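Local coordinates for protein N(G),N(G)-dimethylarginine dimethylaminohydrolase (Pseudomonas aeruginosa, PDB 1H70) that hydrolyses N(G)-monomethyl- and N(G),N(G)-dimethyl-L-arginine, inhibitors of nitric oxide synthase, to citrulline and methylamine or dimethylamine, at residues R58-V69 / S85-I93; R74-A83 / K104-E115. The protein carries 1 engineered substitution. All coordinates share one frame; numbering follows the deposited sequence.

In the fold
Contact 1 (58-69 with 85-93) is the more deeply buried of the two and forms one wall of the citrulline pocket; its chemistry is ionic, an arginine and acidic side chains set around the ligand and backed by a small apolar patch. Contact 2 (74-83 with 104-115) is partly buried, with several exposed side chains, and rests mainly on backbone hydrogen bonds between neighbouring strands. The two interleave along the chain: helix 89-100, whose start belongs to contact 1, is the crossover between the strands of contact 2. They also touch directly, where D67 O lies 2.6 Å from T79 OG1 and T90 packs on I78.

Contact 1 (R58-V69 / S85-I93); sequences RFPDSVFVEDPV and SRRGETEII. With CIR (citrulline), chain B.
The guanidinium of R86 carries D61 O over one face, 3.2 Å above its plane, while its edge takes F64 O, the carboxylate of E89 and the citrulline carboxylate. The F59 ring has E89 N over one face and S85 O at its edge, 3.4 Å from CD2, and its CZ rests on the backbone of G88. V63 CG1 sits over the centre of one F64 ring face; D61 OD1 lies in plane at that ring's edge.

All three guanidinium nitrogens of R86 donate hydrogen bonds. E89 takes it side-on, NE to OE2 and NH2 to OE1, the second bond nearly straight at 169°. NH2 also donates to F64 O (2.9 Å), which D67 N reaches from the opposite face of the carbonyl. NH1 divides between D67 OD2 (2.9 Å) and citrulline O (3.0 Å). The bend at chi3, 57°, turns the group in among these acceptors.

In the salt-bridge network of D67, R86 and E89, the first two line the substrate pocket of this dimethylargininase and E89 backs R86. D67 grips the citrulline urea in bidentate fashion, OD2 to N6 at 2.8 Å and OD1 to N8, with E66 OE1 also on N8, while D61 OD1 takes the amino group. Because R86 NH1 and citrulline N6 share D67 OD2, the arginine probably helps to position the aspartate. S250, engineered in at the position of the probable nucleophile, also bonds to the ligand.

Behind the ion pairs, V69 CG2 meets I93 CG2 at 3.5 Å, and I93 CD1 reaches V65. I92 CD1 lies against F59 CD1.

Contact 2 (R74-A83 / K104-E115); sequences RCAIITRPGA and KVERIEAPGTVE
R80 NH1 donates to G112 O at 2.6 Å, the acceptor close to the guanidinium plane, and E115 OE2 takes the backbone N of A83 at 3.0 Å; G82 N adds a weak bond. R80 can reach because its chain is extended from CG to NE, CG lying opposite the backbone N (chi1 -169°). A110 CB sits over one face of its guanidinium. The other carboxylate oxygen of E115 is bound to H163 and R133, so one side chain ties the backbone at G82 and A83 to two pocket residues.

Between the backbones, E106 N to A76 O (2.8 Å) and I108 N to I78 O alternate with A76 N to K104 O and I78 N to E106 O. Strands 76-78 and 105-107 thus run parallel, the two ends of a beta-alpha-beta crossover through helix 89-100, with 105-107 an outer strand of a small mixed sheet. Further along, R80 and V114 exchange N-H and C=O as a single antiparallel bridge.

On the helix 89-100 side, I78 CG1 packs on V105 CG1 at 3.8 Å. I77 CG2 meets I108 CD1 on the face toward helix 136-148, and the side chains of T79 and V114 cross at about a right angle, T79 CG2 against V114 CG1 at 3.9 Å.

Contact 1 (R58-V69 / S85-I93)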
loop_
_atom_site.group_PDB
_atom_site.type_symbol
_atom_site.label_atom_id
_atom_site.label_comp_id
_atom_site.label_asym_id
_atom_site.label_seq_id
_atom_site.Cartn_x
_atom_site.Cartn_y
_atom_site.Cartn_z
ATOM N N ARG A 58 -18.344 9.014 5.379
ATOM C CA ARG A 58 -18.181 8.585 6.757
ATOM C C ARG A 58 -16.739 8.169 7.062
ATOM O O ARG A 58 -16.392 8.042 8.203
ATOM C CB ARG A 58 -19.061 7.374 7.068
ATOM C CG ARG A 58 -20.557 7.566 6.897
ATOM C CD ARG A 58 -21.279 6.242 7.121
ATOM N NE ARG A 58 -20.899 5.287 6.077
ATOM C CZ ARG A 58 -21.430 4.099 5.933
ATOM N NH1 ARG A 58 -22.407 3.721 6.762
ATOM N NH2 ARG A 58 -21.013 3.307 4.949
ATOM N N PHE A 59 -15.938 7.932 6.033
ATOM C CA PHE A 59 -14.570 7.460 6.196
ATOM C C PHE A 59 -13.573 8.331 5.428
ATOM O O PHE A 59 -13.218 8.056 4.286
ATOM C CB PHE A 59 -14.444 5.994 5.753
ATOM C CG PHE A 59 -15.270 5.042 6.589
ATOM C CD1 PHE A 59 -16.504 4.596 6.118
ATOM C CD2 PHE A 59 -14.837 4.617 7.833
ATOM C CE1 PHE A 59 -17.272 3.752 6.867
ATOM C CE2 PHE A 59 -15.604 3.772 8.596
ATOM C CZ PHE A 59 -16.833 3.338 8.111
ATOM N N PRO A 60 -13.109 9.402 6.066
ATOM C CA PRO A 60 -12.170 10.345 5.451
ATOM C C PRO A 60 -10.955 9.711 4.751
ATOM O O PRO A 60 -10.497 10.190 3.707
ATOM C CB PRO A 60 -11.674 11.139 6.658
ATOM C CG PRO A 60 -12.888 11.195 7.551
ATOM C CD PRO A 60 -13.514 9.809 7.434
ATOM N N ASP A 61 -10.429 8.640 5.329
ATOM C CA ASP A 61 -9.238 7.970 4.789
ATOM C C ASP A 61 -9.567 6.752 3.930
ATOM O O ASP A 61 -8.659 5.983 3.578
ATOM C CB ASP A 61 -8.347 7.520 5.947
ATOM C CG ASP A 61 -7.663 8.667 6.658
ATOM O OD1 ASP A 61 -6.799 9.306 6.012
ATOM O OD2 ASP A 61 -7.946 8.942 7.851
ATOM N N SER A 62 -10.830 6.571 3.532
ATOM C CA SER A 62 -11.236 5.389 2.757
ATOM C C SER A 62 -10.646 5.277 1.329
ATOM O O SER A 62 -10.642 4.205 0.704
ATOM C CB SER A 62 -12.774 5.191 2.816
ATOM O OG SER A 62 -13.416 6.291 2.218
ATOM N N VAL A 63 -10.027 6.349 0.844
ATOM C CA VAL A 63 -9.316 6.354 -0.419
ATOM C C VAL A 63 -8.118 5.422 -0.315
ATOM O O VAL A 63 -7.649 4.891 -1.322
ATOM C CB VAL A 63 -8.817 7.788 -0.772
ATOM C CG1 VAL A 63 -7.823 8.301 0.271
ATOM C CG2 VAL A 63 -8.202 7.844 -2.170
ATOM N N PHE A 64 -7.613 5.214 0.903
ATOM C CA PHE A 64 -6.480 4.322 1.124
ATOM C C PHE A 64 -6.925 2.869 1.277
ATOM O O PHE A 64 -6.797 2.235 2.348
ATOM C CB PHE A 64 -5.662 4.780 2.342
ATOM C CG PHE A 64 -5.155 6.195 2.177
ATOM C CD1 PHE A 64 -5.436 7.165 3.129
ATOM C CD2 PHE A 64 -4.428 6.536 1.053
ATOM C CE1 PHE A 64 -4.979 8.464 2.965
ATOM C CE2 PHE A 64 -3.949 7.850 0.879
ATOM C CZ PHE A 64 -4.220 8.802 1.844
ATOM N N VAL A 65 -7.428 2.328 0.173
ATOM C CA VAL A 65 -7.952 0.964 0.126
ATOM C C VAL A 65 -6.909 -0.126 0.383
ATOM O O VAL A 65 -7.279 -1.281 0.679
ATOM C CB VAL A 65 -8.671 0.668 -1.216
ATOM C CG1 VAL A 65 -9.887 1.578 -1.358
ATOM C CG2 VAL A 65 -7.700 0.802 -2.414
ATOM N N GLU A 66 -5.624 0.219 0.318
ATOM C CA GLU A 66 -4.603 -0.766 0.652
ATOM C C GLU A 66 -4.782 -1.318 2.067
ATOM O O GLU A 66 -4.544 -2.485 2.266
ATOM C CB GLU A 66 -3.204 -0.138 0.547
ATOM C CG GLU A 66 -2.085 -0.982 1.138
ATOM C CD GLU A 66 -0.747 -0.719 0.482
ATOM O OE1 GLU A 66 -0.056 0.231 0.909
ATOM O OE2 GLU A 66 -0.376 -1.453 -0.442
ATOM N N ASP A 67 -5.199 -0.512 3.039
ATOM C CA ASP A 67 -5.241 -1.007 4.431
ATOM C C ASP A 67 -6.294 -2.048 4.817
ATOM O O ASP A 67 -5.989 -3.004 5.532
ATOM C CB ASP A 67 -5.182 0.184 5.387
ATOM C CG ASP A 67 -3.927 0.977 5.166
ATOM O OD1 ASP A 67 -2.829 0.343 5.129
ATOM O OD2 ASP A 67 -3.971 2.198 5.012
ATOM N N PRO A 68 -7.541 -1.904 4.376
ATOM C CA PRO A 68 -8.590 -2.857 4.759
ATOM C C PRO A 68 -8.519 -4.280 4.199
ATOM O O PRO A 68 -9.299 -5.116 4.655
ATOM C CB PRO A 68 -9.890 -2.171 4.311
ATOM C CG PRO A 68 -9.493 -1.058 3.395
ATOM C CD PRO A 68 -8.057 -0.760 3.603
ATOM N N VAL A 69 -7.639 -4.608 3.253
ATOM C CA VAL A 69 -7.602 -5.939 2.685
ATOM C C VAL A 69 -6.223 -6.276 2.154
ATOM O O VAL A 69 -5.468 -5.394 1.752
ATOM C CB VAL A 69 -8.492 -6.102 1.409
ATOM C CG1 VAL A 69 -8.778 -7.594 1.163
ATOM C CG2 VAL A 69 -9.789 -5.307 1.437
ATOM N N SER A 85 -11.121 5.137 13.670
ATOM C CA SER A 85 -11.926 5.726 12.593
ATOM C C SER A 85 -11.893 4.974 11.258
ATOM O O SER A 85 -12.690 5.260 10.365
ATOM C CB SER A 85 -11.472 7.156 12.333
ATOM O OG SER A 85 -10.133 7.183 11.831
ATOM N N ARG A 86 -10.988 4.010 11.099
ATOM C CA ARG A 86 -10.879 3.281 9.850
ATOM C C ARG A 86 -11.293 1.812 9.933
ATOM O O ARG A 86 -11.350 1.158 8.897
ATOM C CB ARG A 86 -9.416 3.357 9.354
ATOM C CG ARG A 86 -8.907 4.790 9.155
ATOM C CD ARG A 86 -7.678 4.810 8.228
ATOM N NE ARG A 86 -8.024 4.184 6.933
ATOM C CZ ARG A 86 -7.144 3.767 6.058
ATOM N NH1 ARG A 86 -5.849 3.959 6.273
ATOM N NH2 ARG A 86 -7.550 3.157 4.954
ATOM N N ARG A 87 -11.607 1.292 11.127
ATOM C CA ARG A 87 -11.994 -0.115 11.237
ATOM C C ARG A 87 -13.185 -0.490 10.363
ATOM O O ARG A 87 -13.169 -1.530 9.719
ATOM C CB ARG A 87 -12.247 -0.556 12.686
ATOM C CG ARG A 87 -12.256 -2.079 12.834
ATOM C CD ARG A 87 -12.051 -2.518 14.247
ATOM N NE ARG A 87 -10.717 -2.202 14.729
ATOM C CZ ARG A 87 -10.427 -1.931 15.998
ATOM N NH1 ARG A 87 -11.383 -1.947 16.934
ATOM N NH2 ARG A 87 -9.185 -1.634 16.344
ATOM N N GLY A 88 -14.184 0.376 10.288
ATOM C CA GLY A 88 -15.383 0.153 9.507
ATOM C C GLY A 88 -15.190 0.143 7.992
ATOM O O GLY A 88 -16.116 -0.191 7.251
ATOM N N GLU A 89 -14.005 0.518 7.505
ATOM C CA GLU A 89 -13.726 0.485 6.084
ATOM C C GLU A 89 -13.740 -0.927 5.510
ATOM O O GLU A 89 -13.911 -1.105 4.289
ATOM C CB GLU A 89 -12.362 1.118 5.754
ATOM C CG GLU A 89 -12.382 2.606 6.056
ATOM C CD GLU A 89 -11.094 3.310 5.707
ATOM O OE1 GLU A 89 -10.344 2.780 4.842
ATOM O OE2 GLU A 89 -10.834 4.392 6.317
ATOM N N THR A 90 -13.555 -1.936 6.365
ATOM C CA THR A 90 -13.601 -3.309 5.867
ATOM C C THR A 90 -14.986 -3.658 5.343
ATOM O O THR A 90 -15.131 -4.417 4.395
ATOM C CB THR A 90 -13.203 -4.324 6.961
ATOM O OG1 THR A 90 -14.007 -4.122 8.129
ATOM C CG2 THR A 90 -11.745 -4.098 7.366
ATOM N N GLU A 91 -16.017 -3.099 5.985
ATOM C CA GLU A 91 -17.398 -3.392 5.618
ATOM C C GLU A 91 -17.806 -2.878 4.246
ATOM O O GLU A 91 -18.577 -3.544 3.548
ATOM C CB GLU A 91 -18.362 -2.819 6.672
ATOM C CG GLU A 91 -18.112 -3.342 8.076
ATOM C CD GLU A 91 -18.516 -4.790 8.261
ATOM O OE1 GLU A 91 -17.747 -5.555 8.878
ATOM O OE2 GLU A 91 -19.603 -5.181 7.794
ATOM N N ILE A 92 -17.300 -1.716 3.864
ATOM C CA ILE A 92 -17.658 -1.118 2.587
ATOM C C ILE A 92 -16.839 -1.658 1.427
ATOM O O ILE A 92 -17.136 -1.373 0.261
ATOM C CB ILE A 92 -17.596 0.434 2.663
ATOM C CG1 ILE A 92 -16.221 0.917 3.113
ATOM C CG2 ILE A 92 -18.653 0.948 3.615
ATOM C CD1 ILE A 92 -16.060 2.410 2.926
ATOM N N ILE A 93 -15.834 -2.476 1.713
ATOM C CA ILE A 93 -15.055 -3.075 0.626
ATOM C C ILE A 93 -15.300 -4.561 0.475
ATOM O O ILE A 93 -14.887 -5.156 -0.520
ATOM C CB ILE A 93 -13.565 -2.803 0.781
ATOM C CG1 ILE A 93 -12.860 -2.912 -0.588
ATOM C CG2 ILE A 93 -12.955 -3.758 1.791
ATOM C CD1 ILE A 93 -11.538 -2.214 -0.646
HETATM C C CIR B . -4.033 6.965 8.017
HETATM O O CIR B . -4.470 5.795 8.241
HETATM O OXT CIR B . -3.447 7.627 8.969
HETATM C CA CIR B . -4.130 7.554 6.636
HETATM N N CIR B . -4.231 9.024 6.725
HETATM C C3 CIR B . -2.893 7.139 5.801
HETATM C C4 CIR B . -2.943 5.625 5.525
HETATM C C5 CIR B . -1.709 5.218 4.738
HETATM N N6 CIR B . -1.752 3.790 4.394
HETATM C C7 CIR B . -0.906 3.181 3.579
HETATM O O7 CIR B . 0.023 3.771 3.007
HETATM N N8 CIR B . -1.078 1.864 3.353
HETATM O O HOH W 1 -14.443 7.392 10.266
HETATM O O HOH W 2 -11.728 6.788 7.242
HETATM O O HOH W 3 -10.105 8.323 9.354
HETATM O O HOH W 4 -10.799 1.888 2.279
#

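Contact 2 (R74-A83 / K104-E115)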
loop_
_atom_site.group_PDB
_atom_site.type_symbol
_atom_site.label_atom_id
_atom_site.label_comp_id
_atom_site.label_asym_id
_atom_site.label_seq_id
_atom_site.Cartn_x
_atom_site.Cartn_y
_atom_site.Cartn_z
ATOM N N ARG A 74 -4.003 -16.472 -4.057
ATOM C CA ARG A 74 -4.732 -17.624 -3.541
ATOM C C ARG A 74 -5.989 -17.267 -2.757
ATOM O O ARG A 74 -6.909 -18.082 -2.674
ATOM C CB ARG A 74 -3.836 -18.445 -2.609
ATOM C CG ARG A 74 -2.429 -18.720 -3.137
ATOM C CD ARG A 74 -2.244 -20.073 -3.779
ATOM N NE ARG A 74 -0.932 -20.168 -4.410
ATOM C CZ ARG A 74 0.174 -20.674 -3.867
ATOM N NH1 ARG A 74 0.183 -21.157 -2.635
ATOM N NH2 ARG A 74 1.300 -20.692 -4.576
ATOM N N CYS A 75 -6.012 -16.096 -2.127
ATOM C CA CYS A 75 -7.142 -15.664 -1.318
ATOM C C CYS A 75 -7.045 -14.188 -0.985
ATOM O O CYS A 75 -6.038 -13.547 -1.271
ATOM C CB CYS A 75 -7.179 -16.422 0.014
ATOM S SG CYS A 75 -5.755 -16.051 1.076
ATOM N N ALA A 76 -8.107 -13.664 -0.373
ATOM C CA ALA A 76 -8.124 -12.286 0.103
ATOM C C ALA A 76 -8.404 -12.371 1.610
ATOM O O ALA A 76 -9.216 -13.185 2.062
ATOM C CB ALA A 76 -9.174 -11.430 -0.563
ATOM N N ILE A 77 -7.715 -11.529 2.362
ATOM C CA ILE A 77 -7.879 -11.483 3.805
ATOM C C ILE A 77 -8.311 -10.078 4.175
ATOM O O ILE A 77 -7.544 -9.130 3.979
ATOM C CB ILE A 77 -6.533 -11.774 4.524
ATOM C CG1 ILE A 77 -5.892 -13.077 4.041
ATOM C CG2 ILE A 77 -6.731 -11.873 6.030
ATOM C CD1 ILE A 77 -4.780 -12.883 2.974
ATOM N N ILE A 78 -9.525 -9.948 4.697
ATOM C CA ILE A 78 -10.012 -8.669 5.169
ATOM C C ILE A 78 -9.276 -8.421 6.469
ATOM O O ILE A 78 -9.207 -9.311 7.317
ATOM C CB ILE A 78 -11.521 -8.734 5.432
ATOM C CG1 ILE A 78 -12.269 -9.136 4.171
ATOM C CG2 ILE A 78 -12.068 -7.401 5.946
ATOM C CD1 ILE A 78 -12.103 -8.205 3.012
ATOM N N THR A 79 -8.718 -7.230 6.616
ATOM C CA THR A 79 -7.925 -6.943 7.798
ATOM C C THR A 79 -8.786 -6.417 8.945
ATOM O O THR A 79 -10.006 -6.641 8.992
ATOM C CB THR A 79 -6.792 -5.965 7.439
ATOM O OG1 THR A 79 -7.349 -4.705 7.032
ATOM C CG2 THR A 79 -5.948 -6.492 6.251
ATOM N N ARG A 80 -8.148 -5.762 9.912
ATOM C CA ARG A 80 -8.829 -5.199 11.067
ATOM C C ARG A 80 -8.017 -3.981 11.516
ATOM O O ARG A 80 -7.140 -4.063 12.379
ATOM C CB ARG A 80 -8.922 -6.247 12.182
ATOM C CG ARG A 80 -9.845 -5.831 13.331
ATOM C CD ARG A 80 -10.382 -7.046 14.122
ATOM N NE ARG A 80 -11.209 -6.605 15.239
ATOM C CZ ARG A 80 -10.741 -6.207 16.421
ATOM N NH1 ARG A 80 -9.435 -6.225 16.672
ATOM N NH2 ARG A 80 -11.591 -5.819 17.374
ATOM N N PRO A 81 -8.271 -2.851 10.872
ATOM C CA PRO A 81 -7.501 -1.632 11.130
ATOM C C PRO A 81 -7.347 -1.265 12.588
ATOM O O PRO A 81 -8.276 -1.371 13.396
ATOM C CB PRO A 81 -8.224 -0.560 10.332
ATOM C CG PRO A 81 -8.829 -1.327 9.168
ATOM C CD PRO A 81 -9.253 -2.666 9.789
ATOM N N GLY A 82 -6.129 -0.851 12.925
ATOM C CA GLY A 82 -5.822 -0.424 14.278
ATOM C C GLY A 82 -6.427 0.951 14.527
ATOM O O GLY A 82 -6.796 1.263 15.649
ATOM N N ALA A 83 -6.503 1.793 13.498
ATOM C CA ALA A 83 -7.063 3.128 13.669
ATOM C C ALA A 83 -8.569 3.047 13.863
ATOM O O ALA A 83 -9.260 2.587 12.962
ATOM C CB ALA A 83 -6.740 3.977 12.465
ATOM N N LYS A 104 -13.197 -17.618 -1.091
ATOM C CA LYS A 104 -11.787 -17.489 -0.729
ATOM C C LYS A 104 -11.482 -16.222 0.066
ATOM O O LYS A 104 -10.411 -15.628 -0.106
ATOM C CB LYS A 104 -10.904 -17.512 -1.968
ATOM C CG LYS A 104 -10.729 -18.880 -2.624
ATOM C CD LYS A 104 -9.808 -18.743 -3.821
ATOM C CE LYS A 104 -9.594 -20.096 -4.497
ATOM N NZ LYS A 104 -9.116 -19.948 -5.896
ATOM N N VAL A 105 -12.416 -15.813 0.909
ATOM C CA VAL A 105 -12.233 -14.605 1.719
ATOM C C VAL A 105 -12.036 -14.983 3.179
ATOM O O VAL A 105 -12.916 -15.604 3.789
ATOM C CB VAL A 105 -13.439 -13.647 1.618
ATOM C CG1 VAL A 105 -13.253 -12.446 2.545
ATOM C CG2 VAL A 105 -13.577 -13.167 0.193
ATOM N N GLU A 106 -10.902 -14.581 3.737
ATOM C CA GLU A 106 -10.540 -14.867 5.120
ATOM C C GLU A 106 -10.585 -13.538 5.872
ATOM O O GLU A 106 -10.693 -12.487 5.237
ATOM C CB GLU A 106 -9.124 -15.426 5.177
ATOM C CG GLU A 106 -8.848 -16.660 4.334
ATOM C CD GLU A 106 -9.189 -17.983 5.011
ATOM O OE1 GLU A 106 -9.673 -17.980 6.160
ATOM O OE2 GLU A 106 -8.962 -19.051 4.374
ATOM N N ARG A 107 -10.524 -13.559 7.205
ATOM C CA ARG A 107 -10.589 -12.299 7.936
ATOM C C ARG A 107 -9.776 -12.339 9.225
ATOM O O ARG A 107 -9.664 -13.387 9.846
ATOM C CB ARG A 107 -12.036 -11.917 8.256
ATOM C CG ARG A 107 -12.851 -13.008 8.866
ATOM C CD ARG A 107 -14.167 -12.567 9.480
ATOM N NE ARG A 107 -15.276 -12.017 8.692
ATOM C CZ ARG A 107 -15.489 -11.898 7.371
ATOM N NH1 ARG A 107 -14.629 -12.277 6.457
ATOM N NH2 ARG A 107 -16.637 -11.356 6.963
ATOM N N ILE A 108 -9.232 -11.190 9.607
ATOM C CA ILE A 108 -8.526 -11.051 10.876
ATOM C C ILE A 108 -9.595 -10.782 11.926
ATOM O O ILE A 108 -10.570 -10.090 11.623
ATOM C CB ILE A 108 -7.580 -9.850 10.828
ATOM C CG1 ILE A 108 -6.587 -9.996 9.686
ATOM C CG2 ILE A 108 -6.887 -9.607 12.212
ATOM C CD1 ILE A 108 -5.583 -11.135 9.833
ATOM N N GLU A 109 -9.422 -11.305 13.145
ATOM C CA GLU A 109 -10.394 -11.078 14.214
ATOM C C GLU A 109 -9.739 -10.555 15.477
ATOM O O GLU A 109 -8.526 -10.613 15.611
ATOM C CB GLU A 109 -11.013 -12.390 14.677
ATOM C CG GLU A 109 -11.722 -13.272 13.693
ATOM C CD GLU A 109 -12.143 -14.543 14.417
ATOM O OE1 GLU A 109 -11.666 -14.779 15.558
ATOM O OE2 GLU A 109 -12.951 -15.286 13.838
ATOM N N ALA A 110 -10.547 -10.087 16.424
ATOM C CA ALA A 110 -10.001 -9.639 17.701
ATOM C C ALA A 110 -9.339 -10.825 18.369
ATOM O O ALA A 110 -9.737 -11.974 18.173
ATOM C CB ALA A 110 -11.111 -9.086 18.599
ATOM N N PRO A 111 -8.304 -10.571 19.167
ATOM C CA PRO A 111 -7.792 -9.229 19.460
ATOM C C PRO A 111 -6.675 -8.737 18.530
ATOM O O PRO A 111 -5.829 -7.909 18.912
ATOM C CB PRO A 111 -7.256 -9.415 20.881
ATOM C CG PRO A 111 -6.704 -10.842 20.863
ATOM C CD PRO A 111 -7.577 -11.619 19.906
ATOM N N GLY A 112 -6.698 -9.193 17.294
ATOM C CA GLY A 112 -5.689 -8.796 16.316
ATOM C C GLY A 112 -6.079 -7.502 15.616
ATOM O O GLY A 112 -7.254 -7.168 15.508
ATOM N N THR A 113 -5.079 -6.790 15.126
ATOM C CA THR A 113 -5.266 -5.524 14.468
ATOM C C THR A 113 -4.280 -5.593 13.276
ATOM O O THR A 113 -3.120 -5.961 13.455
ATOM C CB THR A 113 -4.950 -4.539 15.626
ATOM O OG1 THR A 113 -6.137 -3.864 16.132
ATOM C CG2 THR A 113 -3.880 -3.646 15.348
ATOM N N VAL A 114 -4.731 -5.377 12.035
ATOM C CA VAL A 114 -3.799 -5.400 10.885
ATOM C C VAL A 114 -4.212 -4.326 9.889
ATOM O O VAL A 114 -5.394 -4.175 9.652
ATOM C CB VAL A 114 -3.812 -6.718 10.065
ATOM C CG1 VAL A 114 -2.986 -6.605 8.775
ATOM C CG2 VAL A 114 -3.241 -7.902 10.859
ATOM N N GLU A 115 -3.248 -3.607 9.321
ATOM C CA GLU A 115 -3.512 -2.674 8.218
ATOM C C GLU A 115 -2.523 -3.123 7.151
ATOM O O GLU A 115 -1.325 -3.161 7.417
ATOM C CB GLU A 115 -3.352 -1.187 8.577
ATOM C CG GLU A 115 -4.512 -0.718 9.448
ATOM C CD GLU A 115 -4.387 0.691 9.997
ATOM O OE1 GLU A 115 -3.569 1.480 9.474
ATOM O OE2 GLU A 115 -5.146 1.002 10.940
HETATM O O HOH W 5 -6.425 -20.299 -4.262
HETATM O O HOH W 6 -11.825 -8.403 9.807
#